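3-keto-5-aminohexanoate cleavage protein (Burkholderia xenovorans LB400, PDB 3E02) probably catalyses the zinc-dependent cleavage of 3-keto-5-aminohexanoate or a related beta-keto acid, as a member of the BKACE family. Local coordinates at residues K6-T11 with R282-L287; G89-S94 with R137-G142; C12-S17 with T271-Q276; D96-P101 with L148-S153; A100-A105 with T160-S165. All coordinates share one frame; numbering follows the deposited sequence.

The five contacts belong to one TIM-barrel chain that carries a zinc site of His50, His52 and Glu259. Interactions 1 and 3, with centres about 17 Å apart, both join strand 10-13 to helix 273-286. Interaction 3 is the nearer to the metal, the side chain of Ala13 lying about 6 Å from the zinc ion. Interaction 2 meets interaction 3 at Ser17, whose O is 2.6 Å from Tyr139 OH. Interactions 4 and 5, centres about 12 Å apart, share Ala100 and Pro101 of helix 95-105, and interaction 4 touches interaction 2 where Leu91 packs on Leu148. Interactions 1 and 2 lie about 34 Å apart between centres.

Interaction 1: residues K6-T11 with R282-L287; sequences KKIIIT and RIIEEL. With EDO (1,2-ethanediol), chain L.
Ile8 and Ile284 meet tip to tip, and apolar packing is the whole of this contact between 6-11 and 282-287. The methyl CD1 of Ile8 lies 3.9 Å from Ile284 CG1 and is about as close to the CD1 of the same residue. Ile8 also uses its second branch, CG2 coming within 4.0 Å of Ile284 CD1, which therefore rests in the fork of the other side chain. In Ile284, CG1 stands anti to the carbonyl carbon (chi1 -75°) and the chain then runs on extended, carrying CD1 out from the helix toward the strand side. Ile10, two residues on and pointing the same way as Ile8, adds a looser touch of CG1 on Ile284 CD1 at 4.3 Å. Ile9 between them points away, and its side chain packs on helix 294-301.

The polar groups lie apart from this apolar patch. Arg282 turns its guanidinium edge to a 1,2-ethanediol molecule, probably from the crystallisation liquor; the bond from Arg282 NH1 to O2 of the diol is weak at 3.3 Å, as is the second one from NH2. Arg282 NE instead makes a salt bridge with Glu286 of a second subunit.

All three touching isoleucines are buried. In this TIM barrel the contact packs the last turn of helix 273-286 against the start of strand 10-13 and the residues just before it; Ala248 of helix 240-249 packs on Ile8, Leu289 and Ile291 of the following loop touch Ile284, and the strand pairs with 48-54 and 253-256 on its two edges.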
# COMPACT_ATOMS: atom_id res chain seq x y z
N LYS A 6 9.20 -9.20 -20.81
CA LYS A 6 8.60 -10.14 -21.79
C LYS A 6 9.17 -11.56 -21.60
O LYS A 6 8.43 -12.53 -21.67
CB LYS A 6 8.86 -9.68 -23.23
CG LYS A 6 8.26 -10.59 -24.30
N LYS A 7 10.48 -11.63 -21.39
CA LYS A 7 11.17 -12.87 -21.06
C LYS A 7 11.81 -12.63 -19.69
O LYS A 7 12.43 -11.59 -19.47
CB LYS A 7 12.22 -13.20 -22.11
CG LYS A 7 11.68 -13.39 -23.52
CD LYS A 7 10.69 -14.54 -23.65
CE LYS A 7 10.27 -14.77 -25.10
NZ LYS A 7 9.14 -15.73 -25.17
N ILE A 8 11.66 -13.59 -18.78
CA ILE A 8 12.14 -13.49 -17.41
C ILE A 8 13.59 -13.94 -17.31
O ILE A 8 13.94 -15.03 -17.76
CB ILE A 8 11.27 -14.33 -16.44
CG1 ILE A 8 9.83 -13.81 -16.39
CG2 ILE A 8 11.87 -14.33 -15.02
CD1 ILE A 8 8.86 -14.72 -15.61
N ILE A 9 14.43 -13.10 -16.71
CA ILE A 9 15.81 -13.46 -16.44
C ILE A 9 15.82 -14.28 -15.15
O ILE A 9 15.39 -13.78 -14.10
CB ILE A 9 16.72 -12.23 -16.22
CG1 ILE A 9 16.74 -11.35 -17.47
CG2 ILE A 9 18.17 -12.66 -15.84
CD1 ILE A 9 17.52 -10.05 -17.30
N ILE A 10 16.29 -15.52 -15.23
CA ILE A 10 16.56 -16.35 -14.06
C ILE A 10 18.06 -16.17 -13.77
O ILE A 10 18.90 -16.52 -14.61
CB ILE A 10 16.31 -17.85 -14.27
CG1 ILE A 10 14.83 -18.13 -14.57
CG2 ILE A 10 16.77 -18.65 -13.01
CD1 ILE A 10 14.50 -19.59 -14.88
N THR A 11 18.36 -15.59 -12.62
CA THR A 11 19.73 -15.48 -12.14
C THR A 11 19.92 -16.61 -11.13
O THR A 11 19.02 -16.88 -10.32
CB THR A 11 20.01 -14.13 -11.47
OG1 THR A 11 19.82 -13.07 -12.41
CG2 THR A 11 21.47 -14.05 -10.92
N ARG A 282 9.55 -24.21 -13.92
CA ARG A 282 8.24 -24.91 -13.98
C ARG A 282 7.09 -23.98 -13.56
O ARG A 282 6.08 -23.91 -14.26
CB ARG A 282 8.22 -26.18 -13.15
CG ARG A 282 9.06 -27.31 -13.75
CD ARG A 282 8.75 -28.62 -13.11
NE ARG A 282 8.94 -28.61 -11.66
CZ ARG A 282 10.09 -28.78 -11.02
NH1 ARG A 282 11.22 -29.03 -11.66
NH2 ARG A 282 10.09 -28.73 -9.69
N ILE A 283 7.28 -23.24 -12.47
CA ILE A 283 6.27 -22.29 -11.96
C ILE A 283 5.97 -21.22 -13.04
O ILE A 283 4.80 -20.97 -13.36
CB ILE A 283 6.72 -21.62 -10.63
CG1 ILE A 283 6.79 -22.64 -9.48
CG2 ILE A 283 5.76 -20.51 -10.26
CD1 ILE A 283 7.47 -22.14 -8.17
N ILE A 284 7.02 -20.61 -13.59
CA ILE A 284 6.94 -19.64 -14.70
C ILE A 284 6.11 -20.18 -15.87
O ILE A 284 5.20 -19.51 -16.38
CB ILE A 284 8.40 -19.22 -15.16
CG1 ILE A 284 9.00 -18.27 -14.12
CG2 ILE A 284 8.43 -18.55 -16.56
CD1 ILE A 284 10.51 -18.01 -14.33
N GLU A 285 6.40 -21.42 -16.25
CA GLU A 285 5.70 -22.08 -17.35
C GLU A 285 4.23 -22.35 -17.01
O GLU A 285 3.37 -22.15 -17.88
CB GLU A 285 6.45 -23.33 -17.79
CG GLU A 285 7.76 -22.95 -18.50
CD GLU A 285 8.71 -24.11 -18.78
OE1 GLU A 285 8.39 -25.28 -18.44
OE2 GLU A 285 9.79 -23.83 -19.34
N GLU A 286 3.94 -22.73 -15.76
CA GLU A 286 2.54 -22.92 -15.30
C GLU A 286 1.72 -21.63 -15.39
O GLU A 286 0.53 -21.67 -15.69
CB GLU A 286 2.47 -23.43 -13.85
CG GLU A 286 3.07 -24.80 -13.59
CD GLU A 286 2.31 -25.96 -14.18
OE1 GLU A 286 1.34 -25.79 -14.93
OE2 GLU A 286 2.73 -27.09 -13.88
N LEU A 287 2.38 -20.50 -15.12
CA LEU A 287 1.78 -19.17 -15.23
C LEU A 287 1.74 -18.61 -16.67
O LEU A 287 1.37 -17.43 -16.86
CB LEU A 287 2.54 -18.21 -14.31
CG LEU A 287 2.42 -18.49 -12.81
CD1 LEU A 287 3.46 -17.69 -12.03
CD2 LEU A 287 0.99 -18.16 -12.35
C1 EDO L . 13.67 -31.64 -9.43
O1 EDO L . 14.83 -32.50 -9.38
C2 EDO L . 14.06 -30.28 -10.00
O2 EDO L . 13.53 -29.14 -9.31

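Interaction 2: residues G89-S94 with R137-G142; sequences GGLGMS and RPYLAG. With EDO (1,2-ethanediol), chain H; EDO (1,2-ethanediol), chain E.
Leu91 and Tyr139 cross at about a right angle, the phenol coming from its helix to end against the backbone and side-chain base of the leucine. Tyr139 has CG anti to its own backbone N (chi1 180°), which sends the ring out of helix 136-142 toward the loop 89-94. Its oxygen is the foremost atom: OH lies 3.4 Å from Leu91 CG and 3.5 Å from Leu91 CB. The ring carbon CE1 follows behind, 4.0 Å from Leu91 CB. Leu91 O sits at the edge of the ring, near its plane.

The same OH accepts the backbone N-H of Leu91, with 3.2 Å between Leu91 N and Tyr139 OH and an N-H...O angle of 161°. Leu91 belongs to a type II beta turn from Gly90 to Met93, a residue present here as selenomethionine; Gly92, with positive phi, occupies the third position of the turn. A 1,2-ethanediol molecule, probably from the crystallisation liquor, lies beside both segments: its O1 donates to Tyr139 O at 2.6 Å, its C2 is near Leu91 O, and its C1 approaches the tyrosine ring obliquely.

The loop follows strand 82-85 of the barrel, and Gly90 comes to about 9 Å from the zinc ion. Tyr139 OH has its stronger partner in Ser17 O; the hydroxyl probably gives its proton to that carbonyl while accepting from Leu91 N. One phenol oxygen thus ties the turn, the helix and the loop after the first strand together, and its ring gives the leucine an apolar neighbour.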
# COMPACT_ATOMS: atom_id res chain seq x y z
N GLY A 89 31.16 -9.97 -1.62
CA GLY A 89 32.12 -10.96 -1.16
C GLY A 89 31.75 -11.52 0.21
O GLY A 89 30.56 -11.71 0.53
N GLY A 90 32.79 -11.83 0.98
CA GLY A 90 32.66 -12.31 2.34
C GLY A 90 32.47 -11.19 3.35
O GLY A 90 33.08 -10.10 3.22
N LEU A 91 31.65 -11.46 4.37
CA LEU A 91 31.37 -10.48 5.41
C LEU A 91 32.66 -10.23 6.21
O LEU A 91 33.32 -11.18 6.63
CB LEU A 91 30.23 -10.96 6.33
CG LEU A 91 28.88 -11.31 5.69
CD1 LEU A 91 27.85 -11.64 6.77
CD2 LEU A 91 28.35 -10.20 4.79
N GLY A 92 33.03 -8.95 6.34
CA GLY A 92 34.24 -8.53 7.06
C GLY A 92 35.40 -8.06 6.17
O GLY A 92 36.42 -7.57 6.69
N MSE A 93 35.26 -8.21 4.85
CA MSE A 93 36.31 -7.79 3.89
C MSE A 93 36.28 -6.29 3.65
O MSE A 93 35.22 -5.68 3.73
CB MSE A 93 36.14 -8.50 2.55
CG MSE A 93 36.32 -9.98 2.64
SE MSE A 93 36.12 -10.80 0.90
CE MSE A 93 36.33 -12.68 1.46
N SER A 94 37.44 -5.73 3.35
CA SER A 94 37.57 -4.30 3.04
C SER A 94 37.10 -4.06 1.61
O SER A 94 36.95 -5.01 0.84
CB SER A 94 39.02 -3.87 3.16
OG SER A 94 39.83 -4.61 2.25
N ARG A 137 31.72 -20.91 13.18
CA ARG A 137 30.98 -20.33 14.31
C ARG A 137 31.37 -18.85 14.59
O ARG A 137 30.47 -18.02 14.74
CB ARG A 137 31.04 -21.19 15.57
CG ARG A 137 29.94 -20.82 16.57
CD ARG A 137 30.09 -21.49 17.94
NE ARG A 137 29.72 -22.90 18.00
CZ ARG A 137 28.47 -23.38 17.92
NH1 ARG A 137 27.42 -22.58 17.73
NH2 ARG A 137 28.26 -24.70 18.01
N PRO A 138 32.68 -18.53 14.67
CA PRO A 138 33.09 -17.12 14.87
C PRO A 138 32.62 -16.17 13.76
O PRO A 138 32.25 -15.04 14.05
CB PRO A 138 34.62 -17.21 14.90
CG PRO A 138 34.93 -18.58 15.24
CD PRO A 138 33.86 -19.42 14.66
N TYR A 139 32.60 -16.65 12.51
CA TYR A 139 32.10 -15.89 11.36
C TYR A 139 30.63 -15.51 11.56
O TYR A 139 30.27 -14.35 11.47
CB TYR A 139 32.27 -16.70 10.08
CG TYR A 139 31.78 -16.05 8.81
CD1 TYR A 139 32.51 -15.00 8.22
CD2 TYR A 139 30.63 -16.50 8.15
CE1 TYR A 139 32.07 -14.41 7.02
CE2 TYR A 139 30.19 -15.92 6.97
CZ TYR A 139 30.91 -14.87 6.40
OH TYR A 139 30.48 -14.32 5.23
N LEU A 140 29.80 -16.50 11.86
CA LEU A 140 28.37 -16.28 12.09
C LEU A 140 28.11 -15.39 13.32
O LEU A 140 27.35 -14.42 13.24
CB LEU A 140 27.62 -17.62 12.21
CG LEU A 140 27.67 -18.55 10.99
CD1 LEU A 140 27.13 -19.94 11.36
CD2 LEU A 140 26.95 -17.99 9.77
N ALA A 141 28.76 -15.73 14.44
CA ALA A 141 28.62 -14.98 15.71
C ALA A 141 29.06 -13.52 15.57
O ALA A 141 28.38 -12.62 16.08
CB ALA A 141 29.39 -15.68 16.83
N GLY A 142 30.14 -13.29 14.84
CA GLY A 142 30.67 -11.96 14.58
C GLY A 142 29.73 -11.04 13.82
O GLY A 142 29.92 -9.82 13.86
C1 EDO H . 31.91 -11.94 10.03
O1 EDO H . 31.81 -12.26 11.43
C2 EDO H . 32.17 -10.45 9.77
O2 EDO H . 32.45 -9.70 10.96
C1 EDO E . 32.56 -27.14 17.17
O1 EDO E . 32.13 -28.34 16.56
C2 EDO E . 31.35 -26.28 17.47
O2 EDO E . 31.76 -24.92 17.53

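Interaction 3: residues C12-S17 with T271-Q276; sequences CAVTGS and TSNAEQ. With EDO (1,2-ethanediol), chain L.
With chi1 at -84°, Asn273 carries CG anti to the carbonyl carbon, and a chi2 of -79° turns its amide so that OD1 and ND2 both reach the chain at Cys12-Val14. ND2 donates to Val14 O at 3.0 Å along a nearly straight line (165°). The bond uses a lone pair of that carbonyl and lies in its plane, while Val14 O is also close to the plane of the asparagine amide. OD1 is 3.2 Å from Cys12 SG, and the sulfur, placed anti to its backbone N, also packs against Asn273 CB at 3.6 Å. Val14 crosses Asn273 at about a right angle and brings CG1 to 3.8 Å from ND2.

In the TIM-barrel fold the contact joins the end of the first barrel strand, 10-13, and the residue after it to the start of helix 273-286. Ser272 is the N-cap of that helix, its OG accepting from Ala274 N at 3.1 Å, and Glu37 of helix 31-44 bonds to both Ser272 OG and Asn273 N. The strongest partner of the buried asparagine amide is Leu258 N, which donates to OD1; with both ends of the amide bonded, its rotation is fixed. Leu258 directly precedes the zinc ligand Glu259, and Ala13, pointing away from the helix, packs against Glu259 and His50.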
# COMPACT_ATOMS: atom_id res chain seq x y z
N CYS A 12 21.06 -17.29 -11.20
CA CYS A 12 21.42 -18.29 -10.20
C CYS A 12 22.64 -17.83 -9.40
O CYS A 12 23.73 -17.68 -9.96
CB CYS A 12 21.71 -19.63 -10.81
SG CYS A 12 22.12 -20.87 -9.54
N ALA A 13 22.43 -17.61 -8.10
CA ALA A 13 23.49 -17.25 -7.15
C ALA A 13 24.02 -18.58 -6.59
O ALA A 13 23.42 -19.19 -5.70
CB ALA A 13 22.97 -16.31 -6.07
N VAL A 14 25.16 -19.00 -7.12
CA VAL A 14 25.70 -20.36 -6.93
C VAL A 14 26.10 -20.80 -5.52
O VAL A 14 25.83 -21.94 -5.14
CB VAL A 14 26.89 -20.60 -7.94
CG1 VAL A 14 27.57 -21.97 -7.73
CG2 VAL A 14 26.38 -20.48 -9.40
N THR A 15 26.75 -19.91 -4.77
CA THR A 15 27.25 -20.28 -3.43
C THR A 15 27.28 -19.17 -2.38
O THR A 15 27.00 -19.44 -1.21
CB THR A 15 28.63 -20.98 -3.54
OG1 THR A 15 28.94 -21.62 -2.29
CG2 THR A 15 29.75 -20.01 -3.97
N GLY A 16 27.60 -17.93 -2.77
CA GLY A 16 27.59 -16.83 -1.83
C GLY A 16 28.64 -16.92 -0.74
O GLY A 16 29.67 -17.60 -0.90
N SER A 17 28.36 -16.23 0.35
CA SER A 17 29.22 -16.18 1.52
C SER A 17 28.47 -16.23 2.87
O SER A 17 29.15 -16.12 3.89
CB SER A 17 30.01 -14.87 1.46
OG SER A 17 29.13 -13.76 1.63
N THR A 271 20.14 -30.61 -3.62
CA THR A 271 21.38 -31.29 -4.00
C THR A 271 22.17 -30.48 -5.03
O THR A 271 23.36 -30.70 -5.23
CB THR A 271 21.12 -32.71 -4.55
OG1 THR A 271 20.33 -32.63 -5.75
CG2 THR A 271 20.39 -33.57 -3.51
N SER A 272 21.49 -29.54 -5.70
CA SER A 272 22.09 -28.72 -6.73
C SER A 272 21.31 -27.44 -6.95
O SER A 272 20.10 -27.40 -6.74
CB SER A 272 22.10 -29.49 -8.06
OG SER A 272 22.63 -28.71 -9.13
N ASN A 273 22.04 -26.42 -7.39
CA ASN A 273 21.45 -25.17 -7.86
C ASN A 273 20.41 -25.42 -8.95
O ASN A 273 19.37 -24.75 -8.98
CB ASN A 273 22.54 -24.23 -8.40
CG ASN A 273 23.21 -23.44 -7.30
OD1 ASN A 273 22.65 -22.46 -6.82
ND2 ASN A 273 24.40 -23.84 -6.91
N ALA A 274 20.70 -26.39 -9.82
CA ALA A 274 19.81 -26.79 -10.91
C ALA A 274 18.40 -27.15 -10.44
O ALA A 274 17.46 -26.88 -11.16
CB ALA A 274 20.40 -27.94 -11.73
N GLU A 275 18.26 -27.75 -9.26
CA GLU A 275 16.92 -28.06 -8.73
C GLU A 275 16.04 -26.83 -8.57
O GLU A 275 14.87 -26.85 -8.95
CB GLU A 275 16.99 -28.79 -7.39
CG GLU A 275 17.50 -30.17 -7.49
CD GLU A 275 17.39 -30.92 -6.17
OE1 GLU A 275 17.83 -30.38 -5.14
OE2 GLU A 275 16.86 -32.05 -6.16
N GLN A 276 16.61 -25.77 -8.01
CA GLN A 276 15.88 -24.51 -7.82
C GLN A 276 15.58 -23.82 -9.14
O GLN A 276 14.49 -23.27 -9.31
CB GLN A 276 16.65 -23.58 -6.89
CG GLN A 276 16.76 -24.13 -5.45
CD GLN A 276 17.65 -23.25 -4.56
OE1 GLN A 276 18.27 -22.33 -5.05
NE2 GLN A 276 17.71 -23.55 -3.27
C1 EDO L . 13.67 -31.64 -9.43
O1 EDO L . 14.83 -32.50 -9.38
C2 EDO L . 14.06 -30.28 -10.00
O2 EDO L . 13.53 -29.14 -9.31

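Interaction 4: residues D96-P101 with L148-S153; sequences DERLAP and LSNTFS
Arg98 reaches from helix 95-105 to the chain at Ser149-Asn150 and grips it with two hydrogen bonds, the tight part of the contact. NH1 donates to Ser149 O at 2.9 Å and 166°, in the plane of that carbonyl and in the plane of the guanidinium. NH2 donates to Asn150 OD1 at 3.0 Å; this donor is tilted a little from the plane of the amide carbonyl. Both acceptors sit at the guanidinium edge, although the amide of Asn150 stands nearly upright to it, the two planes being 86° apart. The arginine chain bends at chi3 (60°) before its end group.

Around this clasp the two segments stay apart: their nearest CA atoms, of Arg98 and Ser149, are 10.9 Å from each other. The side chain of Ser149, partly exposed, makes no close contact with 96-101, and its OG bonds to Gln154 OE1. On the exposed side of the helix Asp96 OD1 turns to Arg157 in a salt bridge.

Further bonds hold the clasp in place: Arg98 NE donates to Thr87 O, and Asn150 ND2 to Gly115 O. Ser149 O and Asn150 OD1 are only 3.0 Å apart, two acceptors that would repel each other; the positive guanidinium bridging them probably offsets this. The Arg98 side chain lies about 10 Å from the zinc ion, and its buried charge is met by neutral oxygens, those of Ser149, Asn150 and Thr87.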
# COMPACT_ATOMS: atom_id res chain seq x y z
N ASP A 96 38.78 -2.69 -0.84
CA ASP A 96 39.90 -3.08 -1.73
C ASP A 96 39.79 -4.55 -2.09
O ASP A 96 39.80 -4.90 -3.27
CB ASP A 96 41.28 -2.85 -1.08
CG ASP A 96 41.68 -1.38 -0.96
OD1 ASP A 96 41.10 -0.50 -1.63
OD2 ASP A 96 42.62 -1.10 -0.18
N GLU A 97 39.67 -5.39 -1.06
CA GLU A 97 39.49 -6.83 -1.27
C GLU A 97 38.23 -7.11 -2.10
O GLU A 97 38.24 -7.90 -3.02
CB GLU A 97 39.29 -7.57 0.05
CG GLU A 97 40.44 -7.62 1.02
CD GLU A 97 39.97 -8.26 2.32
OE1 GLU A 97 39.64 -9.47 2.28
OE2 GLU A 97 39.92 -7.56 3.36
N ARG A 98 37.14 -6.44 -1.73
CA ARG A 98 35.85 -6.64 -2.38
C ARG A 98 35.80 -6.31 -3.88
O ARG A 98 35.18 -7.07 -4.64
CB ARG A 98 34.76 -5.89 -1.63
CG ARG A 98 34.44 -6.52 -0.27
CD ARG A 98 33.61 -5.57 0.54
NE ARG A 98 32.36 -5.28 -0.18
CZ ARG A 98 31.47 -4.35 0.16
NH1 ARG A 98 31.63 -3.59 1.23
NH2 ARG A 98 30.39 -4.18 -0.59
N LEU A 99 36.46 -5.23 -4.29
CA LEU A 99 36.50 -4.83 -5.71
C LEU A 99 37.53 -5.58 -6.57
O LEU A 99 37.42 -5.57 -7.79
CB LEU A 99 36.74 -3.31 -5.85
CG LEU A 99 35.67 -2.34 -5.31
CD1 LEU A 99 36.14 -0.88 -5.45
CD2 LEU A 99 34.31 -2.56 -5.99
N ALA A 100 38.51 -6.25 -5.94
CA ALA A 100 39.59 -6.95 -6.68
C ALA A 100 39.15 -7.90 -7.81
O ALA A 100 39.66 -7.76 -8.92
CB ALA A 100 40.55 -7.66 -5.72
N PRO A 101 38.23 -8.85 -7.54
CA PRO A 101 37.78 -9.76 -8.61
C PRO A 101 37.16 -9.06 -9.84
O PRO A 101 37.58 -9.34 -10.95
CB PRO A 101 36.77 -10.65 -7.90
CG PRO A 101 37.20 -10.64 -6.50
CD PRO A 101 37.60 -9.22 -6.26
N LEU A 148 27.31 -4.36 6.79
CA LEU A 148 27.73 -4.54 5.39
C LEU A 148 27.85 -3.08 4.91
O LEU A 148 26.85 -2.40 4.69
CB LEU A 148 26.70 -5.32 4.57
CG LEU A 148 27.08 -5.55 3.10
CD1 LEU A 148 28.30 -6.48 3.01
CD2 LEU A 148 25.91 -6.11 2.33
N SER A 149 29.08 -2.60 4.80
CA SER A 149 29.36 -1.19 4.51
C SER A 149 29.27 -0.83 3.03
O SER A 149 29.93 -1.44 2.23
CB SER A 149 30.76 -0.82 5.00
OG SER A 149 31.04 0.56 4.77
N ASN A 150 28.45 0.17 2.68
CA ASN A 150 28.38 0.71 1.32
C ASN A 150 28.00 2.20 1.44
O ASN A 150 26.88 2.59 1.18
CB ASN A 150 27.35 -0.02 0.45
CG ASN A 150 27.62 -1.49 0.35
OD1 ASN A 150 28.54 -1.88 -0.35
ND2 ASN A 150 26.85 -2.32 1.06
N THR A 151 28.97 3.01 1.87
CA THR A 151 28.75 4.44 2.04
C THR A 151 28.57 5.09 0.67
O THR A 151 28.89 4.47 -0.35
CB THR A 151 29.89 5.13 2.80
OG1 THR A 151 31.07 5.12 2.01
CG2 THR A 151 30.15 4.48 4.16
N PHE A 152 28.05 6.32 0.64
CA PHE A 152 27.91 7.03 -0.63
C PHE A 152 29.26 7.17 -1.36
O PHE A 152 29.33 6.98 -2.56
CB PHE A 152 27.20 8.38 -0.45
CG PHE A 152 25.73 8.24 -0.26
CD1 PHE A 152 25.18 8.03 1.01
CD2 PHE A 152 24.87 8.27 -1.35
CE1 PHE A 152 23.80 7.88 1.18
CE2 PHE A 152 23.50 8.12 -1.20
CZ PHE A 152 22.97 7.92 0.06
N SER A 153 30.34 7.43 -0.62
CA SER A 153 31.69 7.47 -1.20
C SER A 153 32.11 6.11 -1.79
O SER A 153 32.67 6.05 -2.89
CB SER A 153 32.72 7.94 -0.18
OG SER A 153 32.42 9.26 0.23

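Interaction 5: residues A100-A105 with T160-S165; sequences APARAA and TELGAS
Two neighbouring outer helices of the TIM barrel, 95-105 and 152-163, pack here near their C-terminal ends, with apolar side chains on the inner side and a salt bridge toward the surface. The closest CA atoms, those of Arg103 and Leu162, are 6.6 Å apart, a short separation, consistent with the small Ala102 at the interface.

Leu162 carries the buried half. Both of its methyls straddle the CB of Ala102, which is 3.7 Å from Leu162 CD2 and 3.8 Å from Leu162 CD1. CD2 also meets the aliphatic base of Arg103, whose CG lies 3.8 Å from it; these two side chains cross at about a right angle. Leu99, one turn earlier in helix 95-105, also packs on Leu162 and Glu161, and Thr87 of a loop touches Leu162 as well.

Toward solvent, Arg103, in the conformer described, one of two, forms a salt bridge with Glu161. Glu161 has CG anti to the carbonyl carbon (chi1 -65°) and then runs extended, pushing its carboxylate across to the other helix. The arginine chain bends at chi2 and chi3 to meet it, so that its CD is also within 3.5 Å of Glu161 OE1. Two arginines share this carboxylate, for Arg157 NE of the same helix is bridged to Glu161 OE2; the acid probably eases the closeness of the two positive groups. Arg103 NH1 reaches Glu161 OE1 at 3.0 Å, with the guanidinium and carboxylate planes 81° apart.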
# COMPACT_ATOMS: atom_id res chain seq x y z
N ALA A 100 38.51 -6.25 -5.94
CA ALA A 100 39.59 -6.95 -6.68
C ALA A 100 39.15 -7.90 -7.81
O ALA A 100 39.66 -7.76 -8.92
CB ALA A 100 40.55 -7.66 -5.72
N PRO A 101 38.23 -8.85 -7.54
CA PRO A 101 37.78 -9.76 -8.61
C PRO A 101 37.16 -9.06 -9.84
O PRO A 101 37.58 -9.34 -10.95
CB PRO A 101 36.77 -10.65 -7.90
CG PRO A 101 37.20 -10.64 -6.50
CD PRO A 101 37.60 -9.22 -6.26
N ALA A 102 36.22 -8.15 -9.62
CA ALA A 102 35.58 -7.39 -10.71
C ALA A 102 36.60 -6.54 -11.47
O ALA A 102 36.49 -6.42 -12.69
CB ALA A 102 34.42 -6.51 -10.18
N ARG A 103 37.55 -5.94 -10.74
CA ARG A 103 38.60 -5.14 -11.38
C ARG A 103 39.50 -6.00 -12.26
O ARG A 103 39.86 -5.58 -13.36
CB ARG A 103 39.45 -4.35 -10.37
CG ARG A 103 38.68 -3.23 -9.68
CD ARG A 103 39.48 -1.93 -9.65
NE ARG A 103 40.74 -2.03 -8.91
CZ ARG A 103 40.92 -1.77 -7.61
NH1 ARG A 103 39.91 -1.42 -6.80
NH2 ARG A 103 42.14 -1.90 -7.09
N ALA A 104 39.84 -7.20 -11.79
CA ALA A 104 40.68 -8.13 -12.57
C ALA A 104 39.92 -8.72 -13.77
O ALA A 104 40.43 -8.74 -14.89
CB ALA A 104 41.22 -9.26 -11.69
N ALA A 105 38.70 -9.18 -13.52
CA ALA A 105 37.88 -9.86 -14.54
C ALA A 105 37.23 -8.98 -15.61
O ALA A 105 36.93 -9.48 -16.70
CB ALA A 105 36.81 -10.66 -13.85
N THR A 160 32.34 4.27 -10.40
CA THR A 160 33.34 4.92 -11.27
C THR A 160 34.37 3.93 -11.82
O THR A 160 34.56 3.85 -13.03
CB THR A 160 34.07 6.08 -10.53
OG1 THR A 160 33.10 6.99 -10.02
CG2 THR A 160 35.01 6.84 -11.46
N GLU A 161 35.00 3.17 -10.93
CA GLU A 161 36.06 2.22 -11.30
C GLU A 161 35.56 1.09 -12.19
O GLU A 161 36.16 0.80 -13.22
CB GLU A 161 36.74 1.62 -10.07
CG GLU A 161 37.50 2.65 -9.26
CD GLU A 161 38.22 2.06 -8.05
OE1 GLU A 161 38.18 0.83 -7.85
OE2 GLU A 161 38.83 2.85 -7.31
N LEU A 162 34.45 0.46 -11.79
CA LEU A 162 33.88 -0.65 -12.57
C LEU A 162 33.09 -0.16 -13.78
O LEU A 162 33.08 -0.84 -14.80
CB LEU A 162 33.05 -1.58 -11.68
CG LEU A 162 33.82 -2.19 -10.50
CD1 LEU A 162 32.88 -3.10 -9.69
CD2 LEU A 162 35.06 -2.97 -10.94
N GLY A 163 32.46 1.02 -13.70
CA GLY A 163 31.76 1.61 -14.85
C GLY A 163 32.69 1.88 -16.03
O GLY A 163 32.29 1.70 -17.18
N ALA A 164 33.93 2.29 -15.72
CA ALA A 164 34.98 2.58 -16.71
C ALA A 164 35.30 1.41 -17.65
O ALA A 164 35.64 1.64 -18.81
CB ALA A 164 36.28 3.03 -15.99
N SER A 165 35.20 0.18 -17.16
CA SER A 165 35.41 -1.02 -17.99
C SER A 165 34.13 -1.51 -18.71
O SER A 165 34.14 -2.59 -19.31
CB SER A 165 36.00 -2.15 -17.13
OG SER A 165 35.13 -2.52 -16.08